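Local coordinates for protein C-domain type II peptide synthetase (Streptomyces globisporus, PDB 4ZNM) that belongs to the condensation-domain family of peptide synthetases, whose members share a two-lobed fold of the CoA-acyltransferase clan, at residues G40-M45 / H156-D161; R73-R78 / P90-A95; T79-E84 / L129-L134; E123-G128 / E402-P407; A191-F196 / G308-F313. All coordinates share one frame; numbering follows the deposited sequence. Where two conformers were deposited one is given.

Interaction 1. Residues G40-M45 / H156-D161; sequences GPFGPM and HHTAAD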
# COMPACT_ATOMS: atom_id res chain seq x y z
N GLY A 40 -15.20 -4.68 -3.79
CA GLY A 40 -14.13 -4.18 -4.62
C GLY A 40 -13.71 -2.76 -4.28
O GLY A 40 -14.08 -2.22 -3.24
N PRO A 41 -12.97 -2.13 -5.18
CA PRO A 41 -12.34 -0.84 -4.91
C PRO A 41 -13.29 0.33 -4.67
O PRO A 41 -12.84 1.30 -4.07
CB PRO A 41 -11.49 -0.58 -6.15
CG PRO A 41 -11.99 -1.53 -7.20
CD PRO A 41 -12.58 -2.69 -6.49
N PHE A 42 -14.56 0.25 -5.10
CA PHE A 42 -15.49 1.31 -4.80
C PHE A 42 -16.48 0.89 -3.72
O PHE A 42 -17.47 1.55 -3.45
CB PHE A 42 -16.18 1.76 -6.11
CG PHE A 42 -15.19 2.24 -7.10
CD1 PHE A 42 -14.72 3.53 -7.04
CD2 PHE A 42 -14.65 1.37 -8.04
CE1 PHE A 42 -13.74 3.98 -7.91
CE2 PHE A 42 -13.68 1.80 -8.94
CZ PHE A 42 -13.22 3.11 -8.88
N GLY A 43 -16.18 -0.24 -3.08
CA GLY A 43 -16.94 -0.68 -1.93
C GLY A 43 -16.31 -0.20 -0.62
O GLY A 43 -15.21 0.38 -0.59
N PRO A 44 -16.98 -0.48 0.49
CA PRO A 44 -16.64 0.07 1.81
C PRO A 44 -15.48 -0.64 2.48
O PRO A 44 -15.09 -0.18 3.54
CB PRO A 44 -17.92 -0.13 2.62
CG PRO A 44 -18.57 -1.35 2.00
CD PRO A 44 -18.19 -1.32 0.52
N MSE A 45 -14.94 -1.72 1.91
CA MSE A 45 -13.77 -2.36 2.52
C MSE A 45 -12.46 -1.96 1.82
O MSE A 45 -11.37 -2.42 2.21
CB MSE A 45 -13.93 -3.89 2.53
CG MSE A 45 -15.10 -4.39 3.34
SE MSE A 45 -14.95 -3.86 5.28
CE MSE A 45 -13.45 -5.02 5.76
N HIS A 156 -10.56 5.84 2.94
CA HIS A 156 -10.84 5.09 1.75
C HIS A 156 -9.63 5.14 0.84
O HIS A 156 -8.99 6.18 0.65
CB HIS A 156 -12.09 5.60 1.04
CG HIS A 156 -12.71 4.55 0.18
ND1 HIS A 156 -12.31 4.29 -1.11
CD2 HIS A 156 -13.65 3.61 0.48
CE1 HIS A 156 -13.00 3.27 -1.59
NE2 HIS A 156 -13.82 2.84 -0.64
N HIS A 157 -9.30 4.00 0.26
CA HIS A 157 -8.04 3.83 -0.43
C HIS A 157 -8.08 4.39 -1.86
O HIS A 157 -7.04 4.44 -2.55
CB HIS A 157 -7.68 2.35 -0.36
CG HIS A 157 -6.25 2.02 -0.69
ND1 HIS A 157 -5.26 2.97 -0.82
CD2 HIS A 157 -5.66 0.83 -0.92
CE1 HIS A 157 -4.12 2.37 -1.11
NE2 HIS A 157 -4.33 1.07 -1.18
N THR A 158 -9.27 4.82 -2.31
CA THR A 158 -9.36 5.67 -3.51
C THR A 158 -8.92 7.10 -3.20
O THR A 158 -8.58 7.85 -4.12
CB THR A 158 -10.83 5.74 -4.10
OG1 THR A 158 -11.73 6.23 -3.09
CG2 THR A 158 -11.30 4.39 -4.64
N ALA A 159 -8.90 7.46 -1.92
CA ALA A 159 -8.63 8.82 -1.47
C ALA A 159 -7.21 9.00 -0.91
O ALA A 159 -6.73 10.11 -0.84
CB ALA A 159 -9.64 9.21 -0.38
N ALA A 160 -6.55 7.92 -0.49
CA ALA A 160 -5.26 8.00 0.19
C ALA A 160 -4.48 6.74 0.00
O ALA A 160 -5.02 5.65 0.08
CB ALA A 160 -5.48 8.28 1.70
N ASP A 161 -3.19 6.89 -0.28
CA ASP A 161 -2.22 5.81 -0.20
C ASP A 161 -1.33 5.92 1.07
O ASP A 161 -1.58 6.77 1.93
CB ASP A 161 -1.37 5.78 -1.49
CG ASP A 161 -0.66 7.13 -1.80
OD1 ASP A 161 -0.48 7.98 -0.89
OD2 ASP A 161 -0.25 7.31 -2.99
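Two carbonyl oxygens, those of Pro-41 and Gly-43, lie at the edge of the His-156 imidazole, near its plane, while the Phe-42 ring is met obliquely by the Thr-158 methyl. His-156 opens the HHxxxD signature of condensation domains, here His-156, His-157 and Asp-161, running from the end of strand 148-156 through the loop to helix 162-180. NE2 of His-156 donates to Gly-43 O at 2.8 Å with an N-H...O angle of 162°. The bond is nearly straight, and the acceptor sits only 12° out of the ring plane. At the other nitrogen, ND1 pairs with Thr-158 OG1 at 2.8 Å and takes a weak bond from Thr-158 N, so the imidazole is gripped from its own loop as well as from 40-45. His-157 is turned elsewhere: its ND1 donates at 2.8 Å to Ala-160 O, which lies in the plane of the His-157 ring, and that ring stacks on Tyr-46. Phe-42 in turn stacks on His-88 and touches Leu-27 of helix 22-28. The Thr-158 and Phe-42 side chains cross at about a right angle, with CG2 4.1 Å from CE1. The same methyl touches Pro-41 O, a buried acceptor with no hydrogen-bond partner in the model; its close neighbours across the contact are Thr-158 CG2 at 3.5 Å and His-156 CE1 at 3.2 Å.

Interaction 2. Residues R73-R78 / P90-A95; sequences RHEALR and PEILPA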
# COMPACT_ATOMS: atom_id res chain seq x y z
N ARG A 73 -8.68 20.78 4.91
CA ARG A 73 -7.39 21.04 4.26
C ARG A 73 -7.17 20.26 2.95
O ARG A 73 -6.56 20.79 2.02
CB ARG A 73 -6.28 20.68 5.24
CG ARG A 73 -4.88 20.74 4.69
CD ARG A 73 -3.87 20.65 5.82
NE ARG A 73 -2.52 20.53 5.30
CZ ARG A 73 -1.71 21.56 5.04
NH1 ARG A 73 -2.08 22.82 5.29
NH2 ARG A 73 -0.51 21.31 4.54
N HIS A 74 -7.64 19.02 2.90
CA HIS A 74 -7.35 18.12 1.78
C HIS A 74 -8.62 17.73 1.03
O HIS A 74 -9.44 16.93 1.53
CB HIS A 74 -6.65 16.86 2.28
CG HIS A 74 -5.30 17.11 2.86
ND1 HIS A 74 -4.23 17.54 2.09
CD2 HIS A 74 -4.83 17.02 4.13
CE1 HIS A 74 -3.18 17.72 2.88
NE2 HIS A 74 -3.52 17.40 4.12
N GLU A 75 -8.78 18.26 -0.17
CA GLU A 75 -9.97 17.96 -1.00
C GLU A 75 -10.18 16.48 -1.27
O GLU A 75 -11.32 16.03 -1.35
CB GLU A 75 -9.89 18.67 -2.35
CG GLU A 75 -10.21 20.12 -2.25
CD GLU A 75 -10.03 20.90 -3.54
OE1 GLU A 75 -9.73 20.30 -4.61
OE2 GLU A 75 -10.21 22.14 -3.46
N ALA A 76 -9.10 15.72 -1.43
CA ALA A 76 -9.25 14.30 -1.68
C ALA A 76 -10.07 13.64 -0.57
O ALA A 76 -10.72 12.64 -0.81
CB ALA A 76 -7.90 13.62 -1.81
N LEU A 77 -10.02 14.20 0.65
CA LEU A 77 -10.70 13.59 1.80
C LEU A 77 -12.18 13.96 1.87
O LEU A 77 -12.87 13.56 2.80
CB LEU A 77 -10.05 14.02 3.13
CG LEU A 77 -8.61 13.54 3.36
CD1 LEU A 77 -8.10 13.97 4.71
CD2 LEU A 77 -8.52 12.05 3.23
N ARG A 78 -12.62 14.74 0.89
CA ARG A 78 -13.98 15.22 0.75
C ARG A 78 -14.47 14.94 -0.67
O ARG A 78 -15.48 15.50 -1.08
CB ARG A 78 -14.07 16.74 0.99
CG ARG A 78 -13.62 17.18 2.27
CD ARG A 78 -13.82 18.66 2.38
NE ARG A 78 -12.67 19.50 2.05
CZ ARG A 78 -12.69 20.44 1.11
NH1 ARG A 78 -13.76 20.61 0.34
NH2 ARG A 78 -11.63 21.21 0.93
N PRO A 90 -16.43 11.73 -9.59
CA PRO A 90 -15.97 12.44 -8.39
C PRO A 90 -16.79 13.68 -8.10
O PRO A 90 -17.16 14.38 -9.02
CB PRO A 90 -14.53 12.83 -8.72
CG PRO A 90 -14.20 12.14 -10.01
CD PRO A 90 -15.50 11.92 -10.71
N GLU A 91 -17.07 13.97 -6.83
CA GLU A 91 -17.62 15.26 -6.49
C GLU A 91 -17.00 15.75 -5.19
O GLU A 91 -16.97 15.02 -4.19
CB GLU A 91 -19.13 15.21 -6.34
CG GLU A 91 -19.69 16.60 -6.02
CD GLU A 91 -21.21 16.64 -5.99
OE1 GLU A 91 -21.82 15.56 -6.19
OE2 GLU A 91 -21.79 17.73 -5.76
N ILE A 92 -16.47 16.97 -5.22
CA ILE A 92 -15.81 17.54 -4.04
C ILE A 92 -16.87 18.18 -3.17
O ILE A 92 -17.51 19.13 -3.58
CB ILE A 92 -14.74 18.57 -4.42
CG1 ILE A 92 -13.67 17.92 -5.30
CG2 ILE A 92 -14.09 19.18 -3.15
CD1 ILE A 92 -12.60 18.88 -5.81
N LEU A 93 -17.04 17.67 -1.96
CA LEU A 93 -18.10 18.14 -1.06
C LEU A 93 -17.54 19.01 0.05
O LEU A 93 -16.34 18.98 0.32
CB LEU A 93 -18.85 16.93 -0.45
CG LEU A 93 -19.38 15.93 -1.48
CD1 LEU A 93 -19.69 14.60 -0.84
CD2 LEU A 93 -20.60 16.50 -2.18
N PRO A 94 -18.41 19.79 0.70
CA PRO A 94 -18.05 20.44 1.97
C PRO A 94 -17.77 19.40 3.06
O PRO A 94 -18.46 18.38 3.10
CB PRO A 94 -19.29 21.28 2.31
CG PRO A 94 -20.13 21.31 1.09
CD PRO A 94 -19.82 20.06 0.32
N ALA A 95 -16.79 19.65 3.92
CA ALA A 95 -16.44 18.72 5.00
C ALA A 95 -17.66 18.37 5.84
O ALA A 95 -18.53 19.22 6.06
CB ALA A 95 -15.35 19.33 5.90
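Arg-78 and Leu-93 exchange two hydrogen bonds, one from backbone to backbone and one from side chain to backbone. Leu-93 N donates to Arg-78 O at 2.8 Å and nearly straight (173°). In return, Arg-78 NH1 reaches Leu-93 O at 3.1 Å, with the acceptor lying in the guanidinium plane. The chain of Arg-78 bends at chi3 (-95°), which turns NE off the line of the methylenes, and CD rests 3.5 Å from Ala-95 N. The other two guanidinium nitrogens are taken up behind the contact: NE donates to Val-71 O and NH2 to Val-72 O, both near the end of helix 60-73. All three nitrogens therefore have carbonyl partners, which fixes the group's rotation. The methyls of Ile-92 pack against polar ends beside this clamp. Ile-92 CG2 lies 3.8 Å from Arg-78 NH1, and its CD1 meets Glu-75 OE1 at 3.4 Å, a carboxylate oxygen against a methyl rather than a polar pairing. Backbone bonds between Ser-80 and Glu-91 carry the pairing onward into strands 79-84 and 87-92. This is the open end of a beta hairpin, whose strand pairing runs on into the loops and is tied by an arginine to the helix before it.

Interaction 3. Residues T79-E84 / L129-L134; sequences TSLVRE and LSVREL. With NA (sodium ion), chain C.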
# COMPACT_ATOMS: atom_id res chain seq x y z
N THR A 79 -13.75 14.11 -1.42
CA THR A 79 -14.15 13.78 -2.79
C THR A 79 -14.82 12.41 -2.86
O THR A 79 -14.17 11.38 -2.93
CB THR A 79 -12.96 13.83 -3.76
OG1 THR A 79 -12.35 15.13 -3.66
CG2 THR A 79 -13.40 13.66 -5.19
N SER A 80 -16.15 12.41 -2.80
CA SER A 80 -16.90 11.19 -2.95
C SER A 80 -16.86 10.72 -4.41
O SER A 80 -16.60 11.49 -5.33
CB SER A 80 -18.35 11.40 -2.52
OG SER A 80 -18.98 12.30 -3.42
N LEU A 81 -17.14 9.44 -4.59
CA LEU A 81 -17.20 8.80 -5.89
C LEU A 81 -18.55 8.08 -5.96
O LEU A 81 -18.81 7.15 -5.17
CB LEU A 81 -16.05 7.81 -6.04
CG LEU A 81 -14.64 8.40 -6.02
CD1 LEU A 81 -13.64 7.28 -6.13
CD2 LEU A 81 -14.44 9.39 -7.15
N VAL A 82 -19.41 8.50 -6.88
CA VAL A 82 -20.73 7.88 -6.97
C VAL A 82 -20.92 7.23 -8.33
O VAL A 82 -20.40 7.73 -9.33
CB VAL A 82 -21.84 8.91 -6.70
CG1 VAL A 82 -21.77 9.42 -5.24
CG2 VAL A 82 -21.76 10.04 -7.71
N ARG A 83 -21.62 6.10 -8.36
CA ARG A 83 -21.87 5.41 -9.62
C ARG A 83 -22.73 6.28 -10.50
O ARG A 83 -23.73 6.83 -10.05
CB ARG A 83 -22.57 4.08 -9.41
CG ARG A 83 -21.76 3.12 -8.60
CD ARG A 83 -22.15 1.70 -8.87
NE ARG A 83 -21.22 0.80 -8.19
CZ ARG A 83 -20.23 0.15 -8.77
NH1 ARG A 83 -19.44 -0.62 -8.03
NH2 ARG A 83 -20.02 0.24 -10.08
N GLU A 84 -22.32 6.41 -11.75
CA GLU A 84 -23.08 7.14 -12.75
C GLU A 84 -22.74 6.57 -14.11
O GLU A 84 -21.57 6.51 -14.49
CB GLU A 84 -22.76 8.63 -12.70
CG GLU A 84 -23.38 9.44 -13.82
CD GLU A 84 -23.53 10.90 -13.46
OE1 GLU A 84 -22.50 11.60 -13.38
OE2 GLU A 84 -24.68 11.36 -13.24
N LEU A 129 -16.10 1.55 5.29
CA LEU A 129 -16.04 3.00 5.12
C LEU A 129 -16.38 3.30 3.65
O LEU A 129 -15.57 3.06 2.78
CB LEU A 129 -14.66 3.51 5.51
CG LEU A 129 -14.37 5.00 5.31
CD1 LEU A 129 -15.36 5.82 6.06
CD2 LEU A 129 -12.96 5.35 5.79
N SER A 130 -17.58 3.80 3.41
CA SER A 130 -18.08 4.05 2.06
C SER A 130 -17.27 5.12 1.33
O SER A 130 -16.66 5.99 1.97
CB SER A 130 -19.53 4.49 2.12
OG SER A 130 -19.61 5.80 2.64
N VAL A 131 -17.25 5.03 0.00
CA VAL A 131 -16.70 6.12 -0.82
C VAL A 131 -17.84 7.01 -1.35
O VAL A 131 -17.62 8.11 -1.86
CB VAL A 131 -15.84 5.55 -1.98
CG1 VAL A 131 -16.73 4.94 -3.04
CG2 VAL A 131 -14.94 6.67 -2.52
N ARG A 132 -19.06 6.52 -1.25
CA ARG A 132 -20.20 7.17 -1.91
C ARG A 132 -20.71 8.37 -1.12
O ARG A 132 -21.44 9.21 -1.65
CB ARG A 132 -21.33 6.16 -2.13
CG ARG A 132 -20.95 5.15 -3.22
CD ARG A 132 -22.15 4.37 -3.80
NE ARG A 132 -22.77 3.56 -2.75
CZ ARG A 132 -22.38 2.32 -2.43
NH1 ARG A 132 -23.00 1.66 -1.46
NH2 ARG A 132 -21.37 1.74 -3.08
N GLU A 133 -20.30 8.48 0.14
CA GLU A 133 -20.61 9.69 0.91
C GLU A 133 -19.61 9.88 2.02
O GLU A 133 -18.94 8.95 2.38
CB GLU A 133 -22.04 9.64 1.48
CG GLU A 133 -22.26 8.62 2.56
CD GLU A 133 -22.65 7.26 2.04
OE1 GLU A 133 -22.83 7.12 0.81
OE2 GLU A 133 -22.78 6.33 2.86
N LEU A 134 -19.52 11.08 2.55
CA LEU A 134 -18.60 11.34 3.66
C LEU A 134 -19.06 10.55 4.90
O LEU A 134 -20.23 10.24 5.01
CB LEU A 134 -18.53 12.84 3.94
CG LEU A 134 -18.18 13.71 2.71
CD1 LEU A 134 -17.93 15.15 3.08
CD2 LEU A 134 -16.96 13.17 1.94
NA NA C . -17.94 7.33 3.64
O HOH W 1 -21.67 11.86 -2.29
O HOH W 2 -18.90 6.31 5.40
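Leu-81 and Val-131 join strand 79-84 to the loop 129-134 by one backbone hydrogen bond, Leu-81 N to Val-131 O at 3.1 Å, the donor standing above the carbonyl plane. Two CA-H...O contacts flank it: Ser-80 CA approaches the same Val-131 O, and Arg-132 CA lies 3.5 Å from Leu-81 O. Apolar packing comes from Val-131 CG2, which is anti to its backbone N and sits 3.9 Å from Leu-81 CB. Val-82 CG1 makes a separate methyl-to-carbonyl contact with Arg-132 O. Water 1 bridges Ser-80 OG and Arg-132 O, donating to the latter at 2.7 Å. Beyond the contact, the charged end of Arg-132 pairs with Asp-38. On either side of Val-131 and Arg-132 in the sequence, Ser-130 O (2.5 Å) and Glu-133 O (2.3 Å) bind a sodium ion, with Ser-130 OG, a water and Pro-135 O as further ligands. All the protein ligands are neutral, carbonyls and one hydroxyl, so the site probably holds the turn through them, while the strand grips it by Val-131 O.

Interaction 4. Residues E123-G128 / E402-P407; sequences EVESTG and EGSDIP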
# COMPACT_ATOMS: atom_id res chain seq x y z
N GLU A 123 -9.39 -4.39 14.52
CA GLU A 123 -10.83 -4.25 14.62
C GLU A 123 -11.29 -3.12 13.71
O GLU A 123 -12.26 -3.26 12.98
CB GLU A 123 -11.27 -3.96 16.07
CG GLU A 123 -12.78 -3.84 16.17
CD GLU A 123 -13.24 -3.29 17.50
OE1 GLU A 123 -12.50 -3.44 18.49
OE2 GLU A 123 -14.35 -2.71 17.54
N VAL A 124 -10.58 -2.00 13.73
CA VAL A 124 -10.97 -0.88 12.86
C VAL A 124 -10.88 -1.32 11.40
O VAL A 124 -11.78 -1.06 10.63
CB VAL A 124 -10.11 0.37 13.12
CG1 VAL A 124 -10.30 1.42 12.02
CG2 VAL A 124 -10.45 0.94 14.48
N GLU A 125 -9.84 -2.07 11.04
CA GLU A 125 -9.68 -2.56 9.66
C GLU A 125 -10.81 -3.48 9.23
O GLU A 125 -11.09 -3.60 8.05
CB GLU A 125 -8.34 -3.30 9.49
CG GLU A 125 -8.03 -3.65 8.06
CD GLU A 125 -6.78 -4.53 7.90
OE1 GLU A 125 -6.56 -5.06 6.77
OE2 GLU A 125 -6.04 -4.69 8.91
N SER A 126 -11.44 -4.18 10.18
CA SER A 126 -12.58 -5.01 9.81
C SER A 126 -13.89 -4.23 9.64
O SER A 126 -14.88 -4.82 9.24
CB SER A 126 -12.81 -6.11 10.83
OG SER A 126 -13.35 -5.54 12.02
N THR A 127 -13.90 -2.93 9.89
CA THR A 127 -15.10 -2.14 9.68
C THR A 127 -15.09 -1.50 8.29
O THR A 127 -14.05 -1.44 7.64
CB THR A 127 -15.27 -1.06 10.75
OG1 THR A 127 -14.25 -0.05 10.60
CG2 THR A 127 -15.20 -1.68 12.13
N GLY A 128 -16.25 -1.05 7.84
CA GLY A 128 -16.39 -0.50 6.49
C GLY A 128 -16.39 1.01 6.46
O GLY A 128 -16.60 1.67 7.48
N GLU A 402 -10.54 -10.80 7.90
CA GLU A 402 -11.37 -10.03 6.98
C GLU A 402 -11.09 -8.54 7.11
O GLU A 402 -11.65 -7.88 7.99
CB GLU A 402 -12.86 -10.29 7.23
CG GLU A 402 -13.75 -9.67 6.14
CD GLU A 402 -15.08 -10.41 5.95
OE1 GLU A 402 -15.68 -10.82 6.97
OE2 GLU A 402 -15.52 -10.56 4.77
N GLY A 403 -10.24 -8.02 6.23
CA GLY A 403 -9.71 -6.68 6.37
C GLY A 403 -9.78 -5.87 5.11
O GLY A 403 -10.67 -6.08 4.27
N SER A 404 -8.81 -4.96 4.96
CA SER A 404 -8.78 -4.09 3.79
C SER A 404 -8.80 -4.92 2.50
O SER A 404 -8.14 -5.95 2.38
CB SER A 404 -7.55 -3.19 3.78
OG SER A 404 -7.46 -2.39 4.96
N ASP A 405 -9.61 -4.47 1.56
CA ASP A 405 -9.89 -5.24 0.35
C ASP A 405 -8.73 -5.22 -0.65
O ASP A 405 -8.10 -4.19 -0.89
CB ASP A 405 -11.19 -4.67 -0.26
CG ASP A 405 -11.59 -5.33 -1.57
OD1 ASP A 405 -12.40 -6.30 -1.51
OD2 ASP A 405 -11.12 -4.87 -2.64
N ILE A 406 -8.42 -6.38 -1.22
CA ILE A 406 -7.62 -6.49 -2.43
C ILE A 406 -8.58 -6.80 -3.58
O ILE A 406 -9.21 -7.86 -3.58
CB ILE A 406 -6.55 -7.59 -2.32
CG1 ILE A 406 -5.52 -7.22 -1.27
CG2 ILE A 406 -5.82 -7.79 -3.70
CD1 ILE A 406 -4.55 -8.37 -0.97
N PRO A 407 -8.71 -5.88 -4.56
CA PRO A 407 -9.75 -6.01 -5.58
C PRO A 407 -9.77 -7.39 -6.25
O PRO A 407 -10.86 -7.99 -6.38
CB PRO A 407 -9.39 -4.90 -6.60
CG PRO A 407 -8.77 -3.85 -5.74
CD PRO A 407 -7.98 -4.61 -4.70
O HOH W 3 -15.03 -7.37 8.47
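Glu-402 meets Ser-126 through its carbonyl: Glu-402 O lies 3.5 Å from Ser-126 CA in a CA-H...O contact. Water 3 donates to Ser-126 O at 2.7 Å and makes a weak second bond to Glu-402 O. Gly-403 follows with its CA 3.6 Å from Glu-125 OE1, a place where the lack of a side chain lets the carboxylate come close. Ser-404 then makes the direct hydrogen bond of the contact, its N donating to Glu-125 OE1 at 2.9 Å with an angle of 166°, on the anti lone pair of that oxygen. The Glu-125 chain runs extended to get there, with CG anti to the backbone N (chi1 -172°). Ser-404 OG sits 3.4 Å from Glu-125 CG, but its hydrogen bond goes to His-47 ND1 of strand 47-55. Further on, Asp-405 pairs with Lys-240. At this end of helix 110-125, Ser-126 OG donates to Glu-123 O and Thr-127 OG1 to Val-124 O, both at 2.7 Å. The second oxygen of Glu-125, OE2, forms salt bridges with Arg-246 and Arg-396. A buried carboxylate gripped by a backbone N-H and two arginines probably stays ionised, and it links the end of a helix in the N-terminal half to the loop 402-407 and strand 242-249.

Interaction 5. Residues A191-F196 / G308-F313; sequences AQHAEF and GSFINF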
# COMPACT_ATOMS: atom_id res chain seq x y z
N ALA A 191 -0.70 21.16 -2.45
CA ALA A 191 -1.34 21.03 -3.74
C ALA A 191 -2.52 20.05 -3.53
O ALA A 191 -2.41 19.09 -2.76
CB ALA A 191 -0.37 20.52 -4.77
N GLN A 192 -3.64 20.32 -4.16
CA GLN A 192 -4.77 19.40 -4.08
C GLN A 192 -4.67 18.27 -5.12
O GLN A 192 -4.03 18.41 -6.17
CB GLN A 192 -6.07 20.17 -4.27
CG GLN A 192 -6.32 21.24 -3.23
CD GLN A 192 -6.46 20.67 -1.84
OE1 GLN A 192 -6.72 19.49 -1.65
NE2 GLN A 192 -6.26 21.51 -0.86
N HIS A 193 -5.31 17.14 -4.84
CA HIS A 193 -5.23 16.02 -5.75
C HIS A 193 -5.77 16.38 -7.15
O HIS A 193 -5.29 15.84 -8.12
CB HIS A 193 -6.00 14.83 -5.22
CG HIS A 193 -5.84 13.62 -6.07
ND1 HIS A 193 -6.85 13.12 -6.86
CD2 HIS A 193 -4.77 12.82 -6.29
CE1 HIS A 193 -6.42 12.06 -7.52
NE2 HIS A 193 -5.15 11.86 -7.21
N ALA A 194 -6.73 17.30 -7.24
CA ALA A 194 -7.30 17.66 -8.52
C ALA A 194 -6.22 18.28 -9.37
O ALA A 194 -6.20 18.11 -10.58
CB ALA A 194 -8.46 18.61 -8.37
N GLU A 195 -5.31 19.01 -8.74
CA GLU A 195 -4.23 19.63 -9.48
C GLU A 195 -3.35 18.53 -10.09
O GLU A 195 -2.92 18.64 -11.25
CB GLU A 195 -3.41 20.56 -8.59
CG GLU A 195 -4.20 21.68 -7.92
CD GLU A 195 -3.35 22.45 -6.91
OE1 GLU A 195 -2.27 22.92 -7.32
OE2 GLU A 195 -3.75 22.56 -5.73
N PHE A 196 -3.12 17.47 -9.33
CA PHE A 196 -2.33 16.34 -9.83
C PHE A 196 -3.05 15.62 -10.98
O PHE A 196 -2.44 15.23 -11.99
CB PHE A 196 -2.01 15.35 -8.72
CG PHE A 196 -1.24 14.16 -9.20
CD1 PHE A 196 -1.85 12.92 -9.32
CD2 PHE A 196 0.08 14.29 -9.59
CE1 PHE A 196 -1.13 11.82 -9.80
CE2 PHE A 196 0.80 13.19 -10.06
CZ PHE A 196 0.19 11.96 -10.17
N GLY A 308 -3.91 11.96 -1.57
CA GLY A 308 -4.51 11.28 -2.70
C GLY A 308 -3.89 9.89 -2.84
O GLY A 308 -2.98 9.54 -2.10
N SER A 309 -4.36 9.10 -3.79
CA SER A 309 -3.75 7.81 -4.07
C SER A 309 -3.00 7.88 -5.41
O SER A 309 -3.59 7.88 -6.49
CB SER A 309 -4.81 6.72 -4.04
OG SER A 309 -4.19 5.46 -4.16
N PHE A 310 -1.68 7.93 -5.30
CA PHE A 310 -0.77 8.16 -6.42
C PHE A 310 -0.17 6.89 -6.98
O PHE A 310 0.50 6.94 -8.00
CB PHE A 310 0.38 9.09 -5.95
CG PHE A 310 -0.03 10.52 -5.80
CD1 PHE A 310 -0.90 10.90 -4.80
CD2 PHE A 310 0.48 11.50 -6.63
CE1 PHE A 310 -1.27 12.22 -4.64
CE2 PHE A 310 0.11 12.81 -6.48
CZ PHE A 310 -0.77 13.18 -5.49
N ILE A 311 -0.32 5.77 -6.29
CA ILE A 311 0.51 4.61 -6.61
C ILE A 311 0.17 4.10 -8.02
O ILE A 311 -0.94 4.30 -8.52
CB ILE A 311 0.37 3.51 -5.57
CG1 ILE A 311 -1.09 3.09 -5.39
CG2 ILE A 311 1.01 3.96 -4.24
CD1 ILE A 311 -1.26 1.94 -4.37
N ASN A 312 1.14 3.44 -8.65
CA ASN A 312 0.99 3.04 -10.06
C ASN A 312 1.49 1.61 -10.29
O ASN A 312 2.59 1.24 -9.92
CB ASN A 312 1.73 4.04 -10.94
CG ASN A 312 1.61 3.73 -12.41
OD1 ASN A 312 0.51 3.43 -12.92
ND2 ASN A 312 2.73 3.79 -13.11
N PHE A 313 0.61 0.79 -10.83
CA PHE A 313 0.86 -0.60 -11.19
C PHE A 313 1.94 -0.64 -12.27
O PHE A 313 1.79 0.01 -13.31
CB PHE A 313 -0.48 -1.19 -11.66
CG PHE A 313 -0.52 -2.68 -11.84
CD1 PHE A 313 -0.95 -3.51 -10.81
CD2 PHE A 313 -0.23 -3.24 -13.09
CE1 PHE A 313 -1.07 -4.88 -11.00
CE2 PHE A 313 -0.34 -4.61 -13.28
CZ PHE A 313 -0.77 -5.43 -12.23
O HOH W 4 -3.68 9.86 -8.50
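Phe-310 packs against both His-193 and Phe-196, whose rings lie on the same side of its plane; the three form an aromatic cluster. Phe-196 offers it a face: Phe-310 CE2 stands 3.2 Å above the centre of that ring, close enough to lie 3.3 Å from Phe-196 CG. The two planes are inclined at 40°, with centroids 4.2 Å apart, so the pair is neither a parallel stack nor edge-to-face. His-193 approaches otherwise, turning its edge toward the face of Phe-310 in an offset edge-to-face pair with planes at 81° and centroids 5.6 Å apart. CD2 does the touching, 3.9 Å from Phe-310 CE1, and it also meets Gly-308 CA. Both helix residues have CG anti to the backbone N (chi1 -175° in His-193), and being three residues apart they present their rings on neighbouring turns of the same helix side. His-193 NE2 is bonded at 2.8 Å to water 4, which lies in the ring plane and donates to Ser-309 O at 2.8 Å, a polar bridge from helix to loop beside the ring contacts. Phe-310 also makes a cation-pi contact with Arg-298, and Phe-303 meets the Phe-196 ring edge-to-face. The cluster thus joins the first turn of helix 193-203 to the loop leading into strand 312-319, where that loop is hydrogen-bonded by its backbone to Asp-161, just before helix 162-180.

Overall arrangement
Interaction 1, which sets the HHxxxD loop against 40-45, touches all four others, their centres lying 9 to 15 Å from its own. Interactions 2 and 3 share the hairpin of strands 79-84 and 87-92, with centres 11 Å apart, and both fall within the chain between 40-45 and 156-161. On another side, Met-45 O receives Asp-405 N, coupling interaction 1 to interaction 4, whose 402-407 loop comes late in the chain. Interaction 5 binds the motif's far end through Asp-161 to Phe-310 and Gly-308, and reaches interaction 2 through Gln-192. Interactions 4 and 5, about 23 Å apart between centres, connect N- and C-terminal portions of the condensation domain around the signature loop.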